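Local coordinates for protein glucokinase (Enterococcus faecalis, PDB 2QM1) that probably phosphorylates glucose at the expense of ATP, as a zinc- and magnesium-binding glucokinase of the ROK family, at residues Q31-I35 with S53-R57; T37-G43 with N91-T95; S78-E82 with A113-D117; D136-L142 with P263-G269. Numbering follows the deposited sequence.

Contact 1: Q31-I35 with S53-R57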
loop_
_atom_site.group_PDB
_atom_site.type_symbol
_atom_site.label_atom_id
_atom_site.label_comp_id
_atom_site.label_asym_id
_atom_site.label_seq_id
_atom_site.Cartn_x
_atom_site.Cartn_y
_atom_site.Cartn_z
ATOM N N GLN B 31 -12.271 30.764 -10.587
ATOM C CA GLN B 31 -11.418 31.262 -11.709
ATOM C C GLN B 31 -10.286 30.316 -11.945
ATOM O O GLN B 31 -9.833 29.720 -11.003
ATOM C CB GLN B 31 -10.712 32.580 -11.374
ATOM C CG GLN B 31 -11.102 33.217 -10.110
ATOM C CD GLN B 31 -10.553 34.611 -9.973
ATOM O OE1 GLN B 31 -9.781 35.092 -10.819
ATOM N NE2 GLN B 31 -10.936 35.275 -8.891
ATOM N N LYS B 32 -9.812 30.218 -13.200
ATOM C CA LYS B 32 -8.642 29.427 -13.567
ATOM C C LYS B 32 -7.761 30.247 -14.459
ATOM O O LYS B 32 -8.261 31.092 -15.190
ATOM C CB LYS B 32 -9.039 28.191 -14.413
ATOM C CG LYS B 32 -10.013 27.189 -13.745
ATOM C CD LYS B 32 -10.539 26.234 -14.800
ATOM C CE LYS B 32 -9.449 25.359 -15.395
ATOM N NZ LYS B 32 -10.139 24.322 -16.286
ATOM N N TRP B 33 -6.452 29.959 -14.433
ATOM C CA TRP B 33 -5.478 30.628 -15.312
ATOM C C TRP B 33 -4.188 29.843 -15.370
ATOM O O TRP B 33 -3.987 28.898 -14.588
ATOM C CB TRP B 33 -5.266 32.078 -14.890
ATOM C CG TRP B 33 -4.499 32.332 -13.601
ATOM C CD1 TRP B 33 -3.171 32.648 -13.496
ATOM C CD2 TRP B 33 -5.024 32.364 -12.262
ATOM N NE1 TRP B 33 -2.822 32.873 -12.171
ATOM C CE2 TRP B 33 -3.933 32.705 -11.387
ATOM C CE3 TRP B 33 -6.300 32.162 -11.710
ATOM C CZ2 TRP B 33 -4.083 32.817 -9.993
ATOM C CZ3 TRP B 33 -6.459 32.258 -10.312
ATOM C CH2 TRP B 33 -5.343 32.591 -9.463
ATOM N N SER B 34 -3.342 30.130 -16.344
ATOM C CA SER B 34 -2.077 29.383 -16.409
ATOM C C SER B 34 -0.947 30.242 -16.940
ATOM O O SER B 34 -1.178 31.385 -17.363
ATOM C CB SER B 34 -2.215 28.008 -17.160
ATOM O OG SER B 34 -2.602 28.202 -18.509
ATOM N N ILE B 35 0.276 29.715 -16.826
ATOM C CA ILE B 35 1.465 30.263 -17.488
ATOM C C ILE B 35 2.359 29.098 -17.911
ATOM O O ILE B 35 2.159 27.957 -17.452
ATOM C CB ILE B 35 2.309 31.196 -16.561
ATOM C CG1 ILE B 35 2.978 30.359 -15.425
ATOM C CG2 ILE B 35 1.457 32.405 -16.062
ATOM C CD1 ILE B 35 3.478 31.101 -14.227
ATOM N N SER B 53 2.634 35.465 -10.516
ATOM C CA SER B 53 1.338 35.242 -11.146
ATOM C C SER B 53 0.190 35.429 -10.117
ATOM O O SER B 53 -0.853 35.983 -10.433
ATOM C CB SER B 53 1.301 33.851 -11.777
ATOM O OG SER B 53 0.026 33.555 -12.329
ATOM N N ILE B 54 0.395 34.974 -8.880
ATOM C CA ILE B 54 -0.597 35.168 -7.835
ATOM C C ILE B 54 -0.669 36.623 -7.356
ATOM O O ILE B 54 -1.747 37.176 -7.185
ATOM C CB ILE B 54 -0.365 34.191 -6.670
ATOM C CG1 ILE B 54 -0.787 32.776 -7.075
ATOM C CG2 ILE B 54 -1.098 34.674 -5.377
ATOM C CD1 ILE B 54 -0.240 31.748 -6.171
ATOM N N ARG B 55 0.468 37.256 -7.161
ATOM C CA ARG B 55 0.436 38.649 -6.786
ATOM C C ARG B 55 -0.351 39.453 -7.850
ATOM O O ARG B 55 -1.201 40.287 -7.513
ATOM C CB ARG B 55 1.848 39.204 -6.671
ATOM C CG ARG B 55 2.578 38.773 -5.418
ATOM C CD ARG B 55 3.969 39.371 -5.432
ATOM N NE ARG B 55 4.748 39.064 -4.225
ATOM C CZ ARG B 55 6.077 39.139 -4.151
ATOM N NH1 ARG B 55 6.777 39.503 -5.213
ATOM N NH2 ARG B 55 6.704 38.834 -3.016
ATOM N N HIS B 56 -0.062 39.188 -9.132
ATOM C CA HIS B 56 -0.664 39.963 -10.236
ATOM C C HIS B 56 -2.175 39.755 -10.369
ATOM O O HIS B 56 -2.873 40.679 -10.778
ATOM C CB HIS B 56 0.034 39.643 -11.567
ATOM C CG HIS B 56 -0.406 40.496 -12.715
ATOM N ND1 HIS B 56 0.069 41.776 -12.918
ATOM C CD2 HIS B 56 -1.280 40.251 -13.723
ATOM C CE1 HIS B 56 -0.482 42.274 -14.014
ATOM N NE2 HIS B 56 -1.306 41.370 -14.516
ATOM N N ARG B 57 -2.663 38.565 -10.011
ATOM C CA ARG B 57 -4.089 38.191 -10.155
ATOM C C ARG B 57 -4.856 38.901 -9.055
ATOM O O ARG B 57 -5.913 39.556 -9.266
ATOM C CB ARG B 57 -4.242 36.666 -10.037
ATOM C CG ARG B 57 -5.637 36.120 -10.362
ATOM C CD ARG B 57 -5.821 36.151 -11.870
ATOM N NE ARG B 57 -7.142 35.663 -12.225
ATOM C CZ ARG B 57 -7.486 35.232 -13.433
ATOM N NH1 ARG B 57 -6.612 35.314 -14.451
ATOM N NH2 ARG B 57 -8.741 34.815 -13.632
HETATM O O HOH W 1 -10.108 33.234 -14.902
#
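S53, on the helix of residues 46-60, opens the contact: its OG accepts a hydrogen bond from the indole NE1 of W33 (2.9 Å), near the plane of the ring, and the same OG lies 4.2 Å from CG2 of I35. I54 points sideways and meets the rim of the indole, CG1 to CZ2 of W33 at 4.4 Å. One turn on from S53, R57 does most of the work. Its guanidinium lies flat on the indole, centres 4.4 Å apart and planes only 9° from parallel, a cation-pi stack, while its CG sits 3.7 Å from the centroid of the six-membered ring of W33 in a CH-pi contact. Its chi2 p (75°) folds the arginine chain over the ring. In this pose both NE and NH2 of R57 donate to OE1 of Q31, each at 3.0 Å, so one amide oxygen holds the stacked group from its edge. The axes of segments 53-57 and 31-35 approach to 10.8 Å, with their N-to-C directions 137° apart. Helix 46-60 thus packs on edge strand 29-36 of an alpha/beta sheet, away from the metal sites; W33 also stacks with F20 of strand 17-24, and I54 packs against L108 of helix 100-108.

Contact 2: T37-G43 with N91-T95; sequences TNILEDG and NLNWT
Two irregular connections meet here in the part of the ROK fold that carries the sheet of strands 7-13 and 29-36: residues 37-43 lead from strand 29-36 into helix 46-60, and residues 91-95 lead toward helix 100-108, starting with the end of a 3-10 turn at N91 and L92. The CA atoms come closest at I39-L92 (5.5 Å) and D42-N93 (4.7 Å). N38 OD1 accepts from L40 N at 3.3 Å, an Asx turn; E41, D42 and G43 then all have positive phi (61°, 52°, 62°), as does N93 (74°). With chi1 m, N93 points across and its ND2 donates to I39 O at 2.5 Å. W94, chi1 m and chi2 -14°, swings its indole back so that NE1 donates to G43 O at 2.9 Å, near the ring plane. A CB on G43 would collide with L92 O and W94 NE1. On the apolar side, L92 CD2 (chi1 m, chi2 t) lies 3.9 Å from T37 CG2 and 4.2 Å from I39 CG2. I46 touches T37, L92 and W94 from the helix side. Both hydrogen bonds run from a neutral side chain to a main-chain carbonyl, so amide and indole position two carbonyls of the other loop without ion pairing.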
loop_
_atom_site.group_PDB
_atom_site.type_symbol
_atom_site.label_atom_id
_atom_site.label_comp_id
_atom_site.label_asym_id
_atom_site.label_seq_id
_atom_site.Cartn_x
_atom_site.Cartn_y
_atom_site.Cartn_z
ATOM N N THR B 37 5.852 26.953 -17.906
ATOM C CA THR B 37 6.823 26.611 -16.894
ATOM C C THR B 37 8.188 26.960 -17.494
ATOM O O THR B 37 8.584 26.342 -18.462
ATOM C CB THR B 37 6.720 25.114 -16.544
ATOM O OG1 THR B 37 5.341 24.747 -16.344
ATOM C CG2 THR B 37 7.549 24.759 -15.283
ATOM N N ASN B 38 8.868 27.972 -16.937
ATOM C CA ASN B 38 10.247 28.321 -17.322
ATOM C C ASN B 38 11.260 27.460 -16.577
ATOM O O ASN B 38 11.511 27.684 -15.398
ATOM C CB ASN B 38 10.513 29.814 -17.051
ATOM C CG ASN B 38 11.858 30.294 -17.608
ATOM O OD1 ASN B 38 12.540 29.576 -18.312
ATOM N ND2 ASN B 38 12.229 31.505 -17.282
ATOM N N ILE B 39 11.853 26.491 -17.271
ATOM C CA ILE B 39 12.837 25.581 -16.669
ATOM C C ILE B 39 14.331 25.987 -16.837
ATOM O O ILE B 39 15.249 25.274 -16.358
ATOM C CB ILE B 39 12.613 24.086 -17.092
ATOM C CG1 ILE B 39 12.991 23.848 -18.566
ATOM C CG2 ILE B 39 11.164 23.624 -16.792
ATOM C CD1 ILE B 39 13.578 22.479 -18.836
ATOM N N LEU B 40 14.546 27.126 -17.489
ATOM C CA LEU B 40 15.874 27.645 -17.800
ATOM C C LEU B 40 16.600 28.101 -16.543
ATOM O O LEU B 40 15.965 28.576 -15.595
ATOM C CB LEU B 40 15.768 28.824 -18.774
ATOM C CG LEU B 40 15.381 28.604 -20.242
ATOM C CD1 LEU B 40 14.941 29.926 -20.831
ATOM C CD2 LEU B 40 16.508 28.000 -21.069
ATOM N N GLU B 41 17.931 27.978 -16.550
ATOM C CA GLU B 41 18.742 28.384 -15.400
ATOM C C GLU B 41 18.350 27.561 -14.169
ATOM O O GLU B 41 17.938 28.118 -13.170
ATOM C CB GLU B 41 18.611 29.898 -15.115
ATOM C CG GLU B 41 19.521 30.805 -15.945
ATOM C CD GLU B 41 18.831 32.103 -16.406
ATOM O OE1 GLU B 41 18.715 33.080 -15.617
ATOM O OE2 GLU B 41 18.427 32.143 -17.600
ATOM N N ASP B 42 18.468 26.235 -14.260
ATOM C CA ASP B 42 18.270 25.324 -13.121
ATOM C C ASP B 42 16.944 25.582 -12.420
ATOM O O ASP B 42 16.834 25.397 -11.196
ATOM C CB ASP B 42 19.404 25.395 -12.075
ATOM C CG ASP B 42 20.768 25.691 -12.681
ATOM O OD1 ASP B 42 21.447 26.637 -12.193
ATOM O OD2 ASP B 42 21.164 24.995 -13.635
ATOM N N GLY B 43 15.952 26.005 -13.205
ATOM C CA GLY B 43 14.587 26.179 -12.748
ATOM C C GLY B 43 14.382 27.203 -11.645
ATOM O O GLY B 43 13.411 27.100 -10.911
ATOM N N ASN B 91 13.000 16.805 -14.158
ATOM C CA ASN B 91 12.352 17.408 -15.321
ATOM C C ASN B 91 12.191 18.920 -15.242
ATOM O O ASN B 91 11.943 19.577 -16.249
ATOM C CB ASN B 91 10.988 16.756 -15.595
ATOM C CG ASN B 91 10.047 16.791 -14.381
ATOM O OD1 ASN B 91 10.401 16.381 -13.274
ATOM N ND2 ASN B 91 8.821 17.257 -14.608
ATOM N N LEU B 92 12.346 19.464 -14.043
ATOM C CA LEU B 92 12.225 20.892 -13.814
ATOM C C LEU B 92 13.595 21.554 -13.793
ATOM O O LEU B 92 13.687 22.778 -13.776
ATOM C CB LEU B 92 11.477 21.160 -12.499
ATOM C CG LEU B 92 9.959 20.917 -12.468
ATOM C CD1 LEU B 92 9.335 21.322 -11.120
ATOM C CD2 LEU B 92 9.228 21.624 -13.635
ATOM N N ASN B 93 14.647 20.730 -13.808
ATOM C CA ASN B 93 16.028 21.175 -13.613
ATOM C C ASN B 93 16.339 21.532 -12.161
ATOM O O ASN B 93 17.348 22.155 -11.890
ATOM C CB ASN B 93 16.393 22.399 -14.508
ATOM C CG ASN B 93 16.560 22.055 -15.992
ATOM O OD1 ASN B 93 16.957 20.932 -16.348
ATOM N ND2 ASN B 93 16.285 23.045 -16.872
ATOM N N TRP B 94 15.468 21.185 -11.223
ATOM C CA TRP B 94 15.827 21.285 -9.809
ATOM C C TRP B 94 16.728 20.105 -9.477
ATOM O O TRP B 94 16.257 18.998 -9.397
ATOM C CB TRP B 94 14.588 21.269 -8.918
ATOM C CG TRP B 94 13.700 22.474 -9.098
ATOM C CD1 TRP B 94 14.025 23.636 -9.729
ATOM C CD2 TRP B 94 12.360 22.632 -8.632
ATOM N NE1 TRP B 94 12.967 24.507 -9.704
ATOM C CE2 TRP B 94 11.932 23.918 -9.028
ATOM C CE3 TRP B 94 11.481 21.820 -7.905
ATOM C CZ2 TRP B 94 10.665 24.415 -8.720
ATOM C CZ3 TRP B 94 10.221 22.303 -7.608
ATOM C CH2 TRP B 94 9.819 23.593 -8.025
ATOM N N THR B 95 18.032 20.333 -9.325
ATOM C CA THR B 95 18.923 19.222 -9.001
ATOM C C THR B 95 19.263 19.208 -7.507
ATOM O O THR B 95 19.908 18.300 -6.971
ATOM C CB THR B 95 20.189 19.266 -9.857
ATOM O OG1 THR B 95 20.802 20.557 -9.716
ATOM C CG2 THR B 95 19.830 19.019 -11.318
#

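Contact 3: S78-E82 with A113-D117; sequences SVDIE and ALDND. With MG (magnesium ion), chain K.
V79, in an extended backbone (phi/psi -119/129), carries this packing with chi1 t: CG1 reaches L114 CD2 at 3.5 Å, and CG2 lies 3.7 Å from both D115 C and N116 N. Strand 78-80 crosses strand 113-116 at 143°, axes 5.9 Å apart, with V79 CA 5.8 Å from D115 CA; no direct hydrogen bond links them. L114 takes chi1 p, chi2 t. I81, m on both chi angles and past the strand end (phi/psi -63/-50), lays CD1 3.5 Å from L114 O and 3.3 Å from D115 OD2. D115 (chi1 -148°) folds back so that OD1 accepts from N116 N at 2.6 Å, while H158 and N119 hold its carboxylate from outside. N116, chi1 t, sits at the N-cap position of helix 117-128, and its side-chain amide reaches the magnesium ion. Water 3 lies 2.4 Å from the Mg, and N119 and G148 complete the protein ligands. A sheet strand thus delivers its last residue to a metal site, inside the actin-like ATPase fold of ROK proteins.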
loop_
_atom_site.group_PDB
_atom_site.type_symbol
_atom_site.label_atom_id
_atom_site.label_comp_id
_atom_site.label_asym_id
_atom_site.label_seq_id
_atom_site.Cartn_x
_atom_site.Cartn_y
_atom_site.Cartn_z
ATOM N N SER B 78 9.491 14.417 -5.252
ATOM C CA SER B 78 9.018 13.940 -3.970
ATOM C C SER B 78 9.066 15.033 -2.881
ATOM O O SER B 78 9.942 15.896 -2.858
ATOM C CB SER B 78 9.676 12.619 -3.590
ATOM O OG SER B 78 10.591 12.762 -2.551
ATOM N N VAL B 79 8.065 15.022 -2.020
ATOM C CA VAL B 79 7.869 16.148 -1.135
ATOM C C VAL B 79 7.983 15.699 0.306
ATOM O O VAL B 79 7.321 14.756 0.707
ATOM C CB VAL B 79 6.470 16.851 -1.413
ATOM C CG1 VAL B 79 6.179 17.968 -0.380
ATOM C CG2 VAL B 79 6.435 17.441 -2.849
ATOM N N ASP B 80 8.808 16.403 1.080
ATOM C CA ASP B 80 8.835 16.260 2.525
ATOM C C ASP B 80 7.816 17.298 3.021
ATOM O O ASP B 80 8.025 18.509 2.878
ATOM C CB ASP B 80 10.235 16.555 3.090
ATOM C CG ASP B 80 10.365 16.175 4.549
ATOM O OD1 ASP B 80 9.373 16.322 5.274
ATOM O OD2 ASP B 80 11.458 15.712 4.961
ATOM N N ILE B 81 6.702 16.776 3.523
ATOM C CA ILE B 81 5.571 17.525 4.004
ATOM C C ILE B 81 5.959 18.396 5.195
ATOM O O ILE B 81 5.662 19.578 5.202
ATOM C CB ILE B 81 4.402 16.546 4.386
ATOM C CG1 ILE B 81 4.000 15.687 3.169
ATOM C CG2 ILE B 81 3.240 17.280 5.049
ATOM C CD1 ILE B 81 3.376 16.462 2.019
ATOM N N GLU B 82 6.625 17.812 6.191
ATOM C CA GLU B 82 7.072 18.567 7.355
ATOM C C GLU B 82 8.004 19.709 6.916
ATOM O O GLU B 82 7.830 20.838 7.340
ATOM C CB GLU B 82 7.764 17.657 8.398
ATOM C CG GLU B 82 7.744 18.278 9.819
ATOM C CD GLU B 82 9.020 18.076 10.613
ATOM O OE1 GLU B 82 10.067 18.680 10.257
ATOM O OE2 GLU B 82 8.968 17.330 11.626
ATOM N N ALA B 113 0.811 24.924 1.534
ATOM C CA ALA B 113 1.084 23.526 1.688
ATOM C C ALA B 113 1.384 22.958 0.309
ATOM O O ALA B 113 0.907 23.464 -0.699
ATOM C CB ALA B 113 -0.107 22.787 2.328
ATOM N N LEU B 114 2.221 21.940 0.237
ATOM C CA LEU B 114 2.450 21.368 -1.077
ATOM C C LEU B 114 2.555 19.880 -0.989
ATOM O O LEU B 114 2.817 19.307 0.070
ATOM C CB LEU B 114 3.699 21.972 -1.763
ATOM C CG LEU B 114 5.086 21.412 -1.413
ATOM C CD1 LEU B 114 6.153 22.224 -2.085
ATOM C CD2 LEU B 114 5.329 21.330 0.090
ATOM N N ASP B 115 2.368 19.253 -2.134
ATOM C CA ASP B 115 2.423 17.799 -2.198
ATOM C C ASP B 115 2.820 17.360 -3.593
ATOM O O ASP B 115 2.967 18.171 -4.476
ATOM C CB ASP B 115 1.132 17.108 -1.661
ATOM C CG ASP B 115 1.420 15.732 -0.997
ATOM O OD1 ASP B 115 2.236 14.896 -1.536
ATOM O OD2 ASP B 115 0.853 15.515 0.098
ATOM N N ASN B 116 3.081 16.087 -3.745
ATOM C CA ASN B 116 3.405 15.537 -5.060
ATOM C C ASN B 116 2.208 15.704 -6.015
ATOM O O ASN B 116 1.064 15.689 -5.580
ATOM C CB ASN B 116 3.774 14.082 -4.898
ATOM C CG ASN B 116 3.745 13.356 -6.185
ATOM O OD1 ASN B 116 4.699 13.425 -6.957
ATOM N ND2 ASN B 116 2.637 12.737 -6.479
ATOM N N ASP B 117 2.476 15.815 -7.313
ATOM C CA ASP B 117 1.439 16.175 -8.272
ATOM C C ASP B 117 0.332 15.128 -8.451
ATOM O O ASP B 117 -0.835 15.490 -8.450
ATOM C CB ASP B 117 2.035 16.618 -9.617
ATOM C CG ASP B 117 2.911 15.543 -10.288
ATOM O OD1 ASP B 117 3.243 14.521 -9.653
ATOM O OD2 ASP B 117 3.314 15.762 -11.464
HETATM MG MG MG K . 2.148 10.448 -5.991
HETATM O O HOH W 2 4.008 21.438 3.041
HETATM O O HOH W 3 4.271 9.744 -5.160
#

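Contact 4: D136-L142 with P263-G269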
loop_
_atom_site.group_PDB
_atom_site.type_symbol
_atom_site.label_atom_id
_atom_site.label_comp_id
_atom_site.label_asym_id
_atom_site.label_seq_id
_atom_site.Cartn_x
_atom_site.Cartn_y
_atom_site.Cartn_z
ATOM N N ASP B 136 -10.472 5.084 1.660
ATOM C CA ASP B 136 -9.499 4.260 0.987
ATOM C C ASP B 136 -9.706 4.349 -0.518
ATOM O O ASP B 136 -10.620 3.731 -1.065
ATOM C CB ASP B 136 -9.541 2.803 1.522
ATOM C CG ASP B 136 -9.338 2.744 3.041
ATOM O OD1 ASP B 136 -8.180 2.754 3.515
ATOM O OD2 ASP B 136 -10.346 2.734 3.774
ATOM N N VAL B 137 -8.843 5.131 -1.170
ATOM C CA VAL B 137 -8.920 5.374 -2.641
ATOM C C VAL B 137 -7.512 5.395 -3.230
ATOM O O VAL B 137 -6.618 6.081 -2.702
ATOM C CB VAL B 137 -9.613 6.720 -3.014
ATOM C CG1 VAL B 137 -9.722 6.881 -4.549
ATOM C CG2 VAL B 137 -10.997 6.802 -2.431
ATOM N N ILE B 138 -7.318 4.656 -4.313
ATOM C CA ILE B 138 -6.058 4.747 -5.074
ATOM C C ILE B 138 -6.283 5.448 -6.414
ATOM O O ILE B 138 -7.206 5.099 -7.174
ATOM C CB ILE B 138 -5.418 3.382 -5.249
ATOM C CG1 ILE B 138 -5.112 2.795 -3.852
ATOM C CG2 ILE B 138 -4.159 3.469 -6.051
ATOM C CD1 ILE B 138 -4.716 1.269 -3.841
ATOM N N PHE B 139 -5.499 6.498 -6.650
ATOM C CA PHE B 139 -5.479 7.196 -7.942
ATOM C C PHE B 139 -4.251 6.770 -8.751
ATOM O O PHE B 139 -3.122 6.803 -8.248
ATOM C CB PHE B 139 -5.503 8.726 -7.762
ATOM C CG PHE B 139 -5.564 9.493 -9.057
ATOM C CD1 PHE B 139 -6.650 9.342 -9.925
ATOM C CD2 PHE B 139 -4.556 10.370 -9.405
ATOM C CE1 PHE B 139 -6.719 10.018 -11.118
ATOM C CE2 PHE B 139 -4.619 11.080 -10.625
ATOM C CZ PHE B 139 -5.708 10.886 -11.481
ATOM N N ILE B 140 -4.497 6.352 -9.996
ATOM C CA ILE B 140 -3.448 6.107 -10.978
ATOM C C ILE B 140 -3.643 6.976 -12.253
ATOM O O ILE B 140 -4.694 6.924 -12.912
ATOM C CB ILE B 140 -3.334 4.601 -11.343
ATOM C CG1 ILE B 140 -2.462 4.405 -12.566
ATOM C CG2 ILE B 140 -4.688 4.013 -11.681
ATOM C CD1 ILE B 140 -1.062 4.814 -12.387
ATOM N N THR B 141 -2.629 7.767 -12.590
ATOM C CA THR B 141 -2.707 8.639 -13.765
ATOM C C THR B 141 -1.771 8.188 -14.881
ATOM O O THR B 141 -0.573 8.020 -14.683
ATOM C CB THR B 141 -2.513 10.119 -13.401
ATOM O OG1 THR B 141 -2.591 10.944 -14.583
ATOM C CG2 THR B 141 -1.203 10.327 -12.681
ATOM N N LEU B 142 -2.342 7.977 -16.054
ATOM C CA LEU B 142 -1.579 7.539 -17.191
ATOM C C LEU B 142 -1.517 8.712 -18.154
ATOM O O LEU B 142 -2.540 9.140 -18.652
ATOM C CB LEU B 142 -2.303 6.372 -17.885
ATOM C CG LEU B 142 -2.795 5.217 -17.003
ATOM C CD1 LEU B 142 -3.607 4.249 -17.855
ATOM C CD2 LEU B 142 -1.592 4.491 -16.384
ATOM N N PRO B 263 -8.673 -0.936 -1.461
ATOM C CA PRO B 263 -9.312 0.397 -1.385
ATOM C C PRO B 263 -10.753 0.323 -1.837
ATOM O O PRO B 263 -11.158 -0.643 -2.438
ATOM C CB PRO B 263 -8.486 1.225 -2.393
ATOM C CG PRO B 263 -8.156 0.192 -3.455
ATOM C CD PRO B 263 -7.812 -1.065 -2.650
ATOM N N ASP B 264 -11.564 1.321 -1.541
ATOM C CA ASP B 264 -12.961 1.245 -2.018
ATOM C C ASP B 264 -12.934 1.280 -3.550
ATOM O O ASP B 264 -13.693 0.584 -4.240
ATOM C CB ASP B 264 -13.806 2.366 -1.460
ATOM C CG ASP B 264 -15.208 2.396 -2.067
ATOM O OD1 ASP B 264 -15.572 3.444 -2.644
ATOM O OD2 ASP B 264 -15.926 1.375 -1.982
ATOM N N SER B 265 -12.007 2.073 -4.072
ATOM C CA SER B 265 -11.803 2.119 -5.512
ATOM C C SER B 265 -10.349 2.442 -5.925
ATOM O O SER B 265 -9.596 3.062 -5.171
ATOM C CB SER B 265 -12.771 3.138 -6.146
ATOM O OG SER B 265 -12.407 4.468 -5.834
ATOM N N VAL B 266 -10.003 1.950 -7.103
ATOM C CA VAL B 266 -8.849 2.401 -7.911
ATOM C C VAL B 266 -9.398 3.280 -9.036
ATOM O O VAL B 266 -10.203 2.833 -9.862
ATOM C CB VAL B 266 -8.072 1.173 -8.447
ATOM C CG1 VAL B 266 -6.906 1.546 -9.422
ATOM C CG2 VAL B 266 -7.557 0.328 -7.232
ATOM N N VAL B 267 -9.008 4.549 -9.028
ATOM C CA VAL B 267 -9.467 5.519 -10.044
ATOM C C VAL B 267 -8.387 5.719 -11.110
ATOM O O VAL B 267 -7.263 6.079 -10.779
ATOM C CB VAL B 267 -9.841 6.877 -9.388
ATOM C CG1 VAL B 267 -10.343 7.891 -10.444
ATOM C CG2 VAL B 267 -10.884 6.651 -8.274
ATOM N N ILE B 268 -8.729 5.467 -12.378
ATOM C CA ILE B 268 -7.807 5.686 -13.486
ATOM C C ILE B 268 -8.012 7.050 -14.177
ATOM O O ILE B 268 -9.080 7.351 -14.696
ATOM C CB ILE B 268 -7.896 4.566 -14.548
ATOM C CG1 ILE B 268 -7.759 3.150 -13.943
ATOM C CG2 ILE B 268 -6.840 4.778 -15.652
ATOM C CD1 ILE B 268 -8.586 2.114 -14.753
ATOM N N GLY B 269 -6.963 7.872 -14.210
ATOM C CA GLY B 269 -7.084 9.217 -14.770
ATOM C C GLY B 269 -5.955 9.456 -15.764
ATOM O O GLY B 269 -5.197 8.547 -16.056
#
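Six main-chain hydrogen bonds tie these parallel segments together, alternating in direction along the pair. D264 N donates to D136 O (2.6 Å) just ahead of the strands. I138 N gives to S265 O (2.9 Å), and V267 N to I138 O (2.6 Å). I140 N gives to V267 O (2.9 Å), G269 N to I140 O (2.8 Å), and L142 N to G269 O (2.9 Å). Thus I138 and I140 use both N and O toward strand 265-269, while V137, F139 and T141 bond the other way, to strand 146-152. OD1 of D136 accepts from A153 N. Short CA-H...O contacts supplement the bonds, such as V266 CA to I138 O at 3.2 Å. The faces differ: I138, I140, V266 and I268 line one, where I138 CD1 meets P263 CG at 3.6 Å. On the other, F139 CE1 lies 3.8 Å from G269 CA, where a CB would clash. With these peptide groups satisfied within the sheet, the strands can lie buried between helices 237-261 and 117-128, packed mainly through apolar side chains.

Overall arrangement
Contacts 1, 2 and 3 belong to the region around the first five-stranded sheet, contact 4 to the second. Contacts 1 and 3 reach opposite edges of the first sheet, strands 29-36 and 112-116, with centres 21 Å apart; contact 1 is superficial, contact 3 buried. Contact 2, partly buried, joins loops; its first segment follows that of contact 1, and the two cross along the chain. The chemistry shifts: side-chain hydrogen bonds and a cation-pi stack at the surface, side chain to carbonyl between the loops, apolar packing with metal binding by N116 in contact 3, and backbone pairing in contact 4. Contacts 3 and 4, about 6 Å apart at nearest atoms, approach the magnesium site from the two sheets.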